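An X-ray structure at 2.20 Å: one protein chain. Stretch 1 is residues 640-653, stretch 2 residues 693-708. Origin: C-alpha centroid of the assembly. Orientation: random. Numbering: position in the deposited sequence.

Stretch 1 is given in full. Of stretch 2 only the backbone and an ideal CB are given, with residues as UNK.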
# COMPACT_ATOMS: atom_id res chain seq x y z
N VAL A 640 -5.80 -29.32 -10.47
CA VAL A 640 -4.66 -29.72 -9.66
C VAL A 640 -3.35 -29.37 -10.36
O VAL A 640 -3.14 -29.73 -11.51
CB VAL A 640 -4.67 -31.24 -9.38
CG1 VAL A 640 -3.48 -31.63 -8.50
CG2 VAL A 640 -5.98 -31.65 -8.73
N VAL A 641 -2.48 -28.65 -9.65
CA VAL A 641 -1.14 -28.38 -10.16
C VAL A 641 -0.18 -29.33 -9.46
O VAL A 641 0.04 -29.24 -8.25
CB VAL A 641 -0.72 -26.92 -9.91
CG1 VAL A 641 0.63 -26.64 -10.55
CG2 VAL A 641 -1.79 -25.97 -10.43
N SER A 642 0.39 -30.26 -10.23
CA SER A 642 1.09 -31.42 -9.68
C SER A 642 2.59 -31.23 -9.86
O SER A 642 3.06 -30.12 -10.08
CB SER A 642 0.71 -32.69 -10.45
OG SER A 642 1.13 -33.86 -9.77
N ARG A 643 3.34 -32.33 -9.76
CA ARG A 643 4.79 -32.29 -9.59
C ARG A 643 5.50 -31.83 -10.85
O ARG A 643 4.99 -32.00 -11.95
CB ARG A 643 5.33 -33.66 -9.15
CG ARG A 643 4.93 -34.83 -10.05
CD ARG A 643 5.72 -36.09 -9.71
NE ARG A 643 7.14 -35.91 -10.01
CZ ARG A 643 8.06 -36.87 -9.90
NH1 ARG A 643 7.71 -38.09 -9.51
NH2 ARG A 643 9.33 -36.60 -10.19
N ASN A 644 6.69 -31.27 -10.67
CA ASN A 644 7.51 -30.77 -11.76
C ASN A 644 6.83 -29.70 -12.61
O ASN A 644 6.93 -29.68 -13.84
CB ASN A 644 8.05 -31.92 -12.62
CG ASN A 644 8.93 -32.87 -11.81
OD1 ASN A 644 8.47 -33.91 -11.35
ND2 ASN A 644 10.21 -32.50 -11.62
N VAL A 645 6.13 -28.80 -11.94
CA VAL A 645 5.68 -27.56 -12.55
C VAL A 645 6.53 -26.46 -11.94
O VAL A 645 6.41 -26.16 -10.75
CB VAL A 645 4.19 -27.28 -12.29
CG1 VAL A 645 3.79 -25.95 -12.90
CG2 VAL A 645 3.32 -28.41 -12.82
N SER A 646 7.40 -25.87 -12.76
CA SER A 646 8.30 -24.84 -12.27
C SER A 646 7.51 -23.63 -11.83
O SER A 646 7.79 -23.03 -10.80
CB SER A 646 9.29 -24.44 -13.36
OG SER A 646 10.24 -25.47 -13.58
N SER A 647 6.53 -23.26 -12.64
CA SER A 647 5.74 -22.08 -12.36
C SER A 647 4.42 -22.14 -13.09
O SER A 647 4.32 -22.71 -14.18
CB SER A 647 6.49 -20.82 -12.79
OG SER A 647 6.75 -20.83 -14.19
N ILE A 648 3.39 -21.57 -12.47
CA ILE A 648 2.14 -21.34 -13.18
C ILE A 648 1.75 -19.89 -12.95
O ILE A 648 1.64 -19.44 -11.82
CB ILE A 648 1.03 -22.34 -12.76
CG1 ILE A 648 -0.18 -22.22 -13.68
CG2 ILE A 648 0.67 -22.20 -11.27
CD1 ILE A 648 -1.13 -23.38 -13.59
N GLU A 649 1.58 -19.16 -14.06
CA GLU A 649 1.33 -17.73 -14.00
C GLU A 649 -0.06 -17.35 -14.51
O GLU A 649 -0.50 -17.83 -15.55
CB GLU A 649 2.39 -16.96 -14.82
CG GLU A 649 2.23 -15.45 -14.74
CD GLU A 649 3.20 -14.69 -15.63
OE1 GLU A 649 4.30 -15.21 -15.91
OE2 GLU A 649 2.86 -13.56 -16.04
N GLY A 650 -0.73 -16.48 -13.76
CA GLY A 650 -2.08 -16.05 -14.09
C GLY A 650 -2.93 -15.97 -12.84
O GLY A 650 -2.54 -16.49 -11.79
N ASN A 651 -4.09 -15.32 -12.93
CA ASN A 651 -4.95 -15.14 -11.77
C ASN A 651 -6.03 -16.21 -11.71
O ASN A 651 -6.56 -16.61 -12.74
CB ASN A 651 -5.56 -13.74 -11.76
CG ASN A 651 -4.51 -12.64 -11.65
OD1 ASN A 651 -3.54 -12.76 -10.89
ND2 ASN A 651 -4.70 -11.57 -12.41
N TRP A 652 -6.35 -16.66 -10.50
CA TRP A 652 -7.26 -17.77 -10.32
C TRP A 652 -8.60 -17.30 -9.77
O TRP A 652 -8.65 -16.50 -8.85
CB TRP A 652 -6.65 -18.82 -9.38
CG TRP A 652 -5.53 -19.61 -10.01
CD1 TRP A 652 -4.24 -19.18 -10.22
CD2 TRP A 652 -5.60 -20.95 -10.52
NE1 TRP A 652 -3.51 -20.18 -10.84
CE2 TRP A 652 -4.32 -21.27 -11.03
CE3 TRP A 652 -6.61 -21.91 -10.59
CZ2 TRP A 652 -4.04 -22.51 -11.60
CZ3 TRP A 652 -6.33 -23.14 -11.16
CH2 TRP A 652 -5.05 -23.43 -11.66
N THR A 653 -9.68 -17.81 -10.36
CA THR A 653 -11.01 -17.64 -9.80
C THR A 653 -11.71 -18.99 -9.66
O THR A 653 -12.02 -19.65 -10.65
CB THR A 653 -11.88 -16.71 -10.66
OG1 THR A 653 -11.26 -15.42 -10.75
CG2 THR A 653 -13.26 -16.56 -10.04
N UNK A 693 15.94 -38.63 -3.28
CA UNK A 693 16.40 -38.24 -4.60
C UNK A 693 15.24 -37.68 -5.41
O UNK A 693 15.38 -36.67 -6.11
CB UNK A 693 17.04 -39.43 -5.32
N UNK A 694 14.09 -38.33 -5.30
CA UNK A 694 12.89 -37.89 -5.99
C UNK A 694 12.43 -36.56 -5.40
O UNK A 694 12.16 -35.61 -6.12
CB UNK A 694 11.78 -38.94 -5.89
N UNK A 695 12.35 -36.50 -4.07
CA UNK A 695 11.90 -35.30 -3.38
C UNK A 695 12.77 -34.10 -3.74
O UNK A 695 12.25 -33.01 -3.98
CB UNK A 695 11.91 -35.52 -1.87
N UNK A 696 14.07 -34.32 -3.80
CA UNK A 696 15.00 -33.22 -4.07
C UNK A 696 14.96 -32.78 -5.53
O UNK A 696 15.44 -31.70 -5.86
CB UNK A 696 16.42 -33.63 -3.70
N UNK A 697 14.40 -33.62 -6.40
CA UNK A 697 14.37 -33.32 -7.82
C UNK A 697 13.14 -32.50 -8.19
O UNK A 697 13.08 -31.91 -9.27
CB UNK A 697 14.40 -34.62 -8.63
N UNK A 698 12.16 -32.45 -7.30
CA UNK A 698 10.94 -31.71 -7.58
C UNK A 698 11.03 -30.23 -7.16
O UNK A 698 11.27 -29.93 -5.99
CB UNK A 698 9.76 -32.38 -6.87
N UNK A 699 10.83 -29.31 -8.12
CA UNK A 699 10.87 -27.87 -7.86
C UNK A 699 9.68 -27.40 -7.04
O UNK A 699 8.61 -28.02 -7.12
CB UNK A 699 10.92 -27.10 -9.18
N UNK A 700 9.86 -26.34 -6.26
CA UNK A 700 8.76 -25.71 -5.56
C UNK A 700 8.02 -24.80 -6.54
O UNK A 700 8.55 -23.80 -7.00
CB UNK A 700 9.26 -24.93 -4.34
N UNK A 701 6.78 -25.16 -6.84
CA UNK A 701 6.01 -24.43 -7.84
C UNK A 701 5.81 -22.96 -7.47
O UNK A 701 5.29 -22.64 -6.40
CB UNK A 701 4.65 -25.10 -8.04
N UNK A 702 6.22 -22.07 -8.36
CA UNK A 702 5.95 -20.65 -8.18
C UNK A 702 4.59 -20.34 -8.78
O UNK A 702 4.45 -20.32 -10.01
CB UNK A 702 7.04 -19.79 -8.82
N UNK A 703 3.60 -20.12 -7.92
CA UNK A 703 2.27 -19.71 -8.37
C UNK A 703 2.26 -18.19 -8.50
O UNK A 703 2.18 -17.48 -7.50
CB UNK A 703 1.18 -20.19 -7.41
N UNK A 704 2.33 -17.71 -9.73
CA UNK A 704 2.48 -16.28 -9.98
C UNK A 704 1.18 -15.59 -10.38
O UNK A 704 0.93 -15.34 -11.56
CB UNK A 704 3.53 -16.06 -11.08
N UNK A 705 0.37 -15.29 -9.38
CA UNK A 705 -0.93 -14.69 -9.60
C UNK A 705 -1.66 -14.59 -8.28
O UNK A 705 -1.11 -14.89 -7.23
CB UNK A 705 -1.75 -15.49 -10.61
N UNK A 706 -2.91 -14.16 -8.34
CA UNK A 706 -3.71 -14.04 -7.13
C UNK A 706 -4.80 -15.08 -7.17
O UNK A 706 -5.06 -15.67 -8.22
CB UNK A 706 -4.30 -12.64 -6.98
N UNK A 707 -5.45 -15.31 -6.04
CA UNK A 707 -6.50 -16.30 -5.97
C UNK A 707 -7.78 -15.71 -5.40
O UNK A 707 -7.78 -15.10 -4.34
CB UNK A 707 -6.05 -17.49 -5.13
N UNK A 708 -8.87 -15.89 -6.13
CA UNK A 708 -10.17 -15.49 -5.62
C UNK A 708 -11.07 -16.69 -5.49
O UNK A 708 -11.29 -17.42 -6.45
CB UNK A 708 -10.81 -14.44 -6.53

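Positions 693, 695 and 696 are helical, with no atom of stretch 1 within 5.5 Å of their ideal CB, and are unconstrained: K693, I695 and N696. At 694 the CB points sideways, 5.5 Å from R643 NH2, and a medium side chain could reach the guanidinium; V694 does, CG1 lying 4.1 Å from R643 NH1. Position 697, with helical angles (-87/-15) and no close neighbour, is open. It is S697: OG donates to V694 O (2.9 Å) and accepts from water 2.

At 698 the CB lies 4.8 Å from N644 ND2. A branched or long aliphatic chain could cover the R643 guanidinium. I698 places CD1 over one face of it, 3.8 Å from R643 NE. Position 699 has phi -71° and a CB toward stretch 1, 4.6 Å from S646 CA; proline or a small residue fits. P699 packs CD 3.6 Å from N644 ND2. The CB of 700 points away, so many residues would serve, here K700.

At 701 the CB is 3.4 Å from V645 O and 5.0 Å from V641 CG1, an acceptor beside an apolar group. Serine, threonine or valine would suit. In T701, OG1 donates to V645 O (2.9 Å) and CG2 lies 4.2 Å from V641 CG1.

Strands 645-649 and 701-704 run parallel, their axes 6° apart. The CB of 702 shares a face with S647 and E649, 4.1 Å from S647 CB; polar chains suit. Q702 NE2 donates to K700 O (2.9 Å). At 703 the CB, 4.4 Å from I648 CG2, favours an aliphatic; I703 meets that atom with CG2 at 4.3 Å. At 704 the ideal CB lies 3.9 Å from E649 CG, so a polar residue is plausible; N704 ND2 donates to water 5, which donates to E649 OE1.

At 705 an ideal CB would lie 1.7 Å from G650 O, a clash, and phi/psi are 175/-174. Only glycine fits, and G705 CA approaches G650 O at 3.3 Å.

At 706 the CB is 4.0 Å from N651 OD1, so a short donor is attractive. S706 N and, weakly, S706 OG donate to N651 OD1 at 3.0 and 3.1 Å. At 707 the CB, 4.5 Å from W652 CB, suits an aliphatic; I707 CG1 packs 4.2 Å from W652 CB. At 708 the ideal CB lies 4.4 Å from T653 OG1, so polar or beta-branched residues would do; it is N708, whose backbone N donates to W652 O (2.8 Å).

Stretch 2 693-708: KVINSIPKTQINGSIN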
# COMPACT_ATOMS: atom_id res chain seq x y z
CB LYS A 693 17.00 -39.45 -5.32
CG LYS A 693 17.44 -39.19 -6.75
CD LYS A 693 18.71 -38.35 -6.80
CE LYS A 693 19.39 -38.44 -8.17
NZ LYS A 693 19.89 -39.82 -8.49
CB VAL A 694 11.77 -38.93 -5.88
CG1 VAL A 694 10.53 -38.44 -6.60
CG2 VAL A 694 12.22 -40.27 -6.46
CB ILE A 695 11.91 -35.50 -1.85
CG1 ILE A 695 10.77 -36.43 -1.44
CG2 ILE A 695 11.80 -34.17 -1.12
CD1 ILE A 695 10.97 -37.05 -0.08
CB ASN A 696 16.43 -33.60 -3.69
CG ASN A 696 16.66 -33.62 -2.19
OD1 ASN A 696 15.98 -32.92 -1.43
ND2 ASN A 696 17.61 -34.43 -1.75
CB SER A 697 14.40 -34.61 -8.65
OG SER A 697 13.09 -35.13 -8.78
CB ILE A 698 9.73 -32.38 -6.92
CG1 ILE A 698 9.62 -33.83 -7.40
CG2 ILE A 698 8.47 -31.58 -7.21
CD1 ILE A 698 8.52 -34.63 -6.74
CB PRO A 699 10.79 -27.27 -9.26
CG PRO A 699 10.07 -28.31 -10.05
CD PRO A 699 10.68 -29.58 -9.56
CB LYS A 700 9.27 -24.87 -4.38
CG LYS A 700 9.81 -25.69 -3.22
CD LYS A 700 10.15 -24.81 -2.03
CE LYS A 700 10.96 -25.58 -0.99
NZ LYS A 700 11.38 -24.69 0.14
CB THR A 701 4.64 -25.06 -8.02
OG1 THR A 701 4.80 -26.45 -8.34
CG2 THR A 701 3.88 -24.36 -9.13
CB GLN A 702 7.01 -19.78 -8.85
CG GLN A 702 8.42 -20.08 -8.43
CD GLN A 702 8.63 -19.96 -6.93
OE1 GLN A 702 8.38 -18.91 -6.33
NE2 GLN A 702 9.11 -21.04 -6.32
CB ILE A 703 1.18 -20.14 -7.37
CG1 ILE A 703 1.26 -21.64 -7.08
CG2 ILE A 703 -0.19 -19.75 -7.89
CD1 ILE A 703 0.64 -22.04 -5.74
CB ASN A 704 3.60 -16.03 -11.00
CG ASN A 704 4.96 -16.50 -10.50
OD1 ASN A 704 5.23 -16.48 -9.29
ND2 ASN A 704 5.82 -16.93 -11.42
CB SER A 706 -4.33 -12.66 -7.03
OG SER A 706 -5.06 -12.39 -8.22
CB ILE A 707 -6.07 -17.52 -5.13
CG1 ILE A 707 -4.77 -18.11 -5.67
CG2 ILE A 707 -7.18 -18.58 -5.11
CD1 ILE A 707 -4.29 -19.34 -4.92
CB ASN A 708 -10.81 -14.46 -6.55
CG ASN A 708 -10.23 -13.09 -6.36
OD1 ASN A 708 -10.97 -12.13 -6.15
ND2 ASN A 708 -8.91 -12.99 -6.41
O HOH W 1 2.85 -28.15 -7.87
O HOH W 2 11.93 -34.92 -11.22
O HOH W 3 6.67 -29.18 -8.74
O HOH W 4 10.54 -23.45 -9.35
O HOH W 5 5.82 -17.13 -14.29
O HOH W 6 -0.50 -12.89 -12.19
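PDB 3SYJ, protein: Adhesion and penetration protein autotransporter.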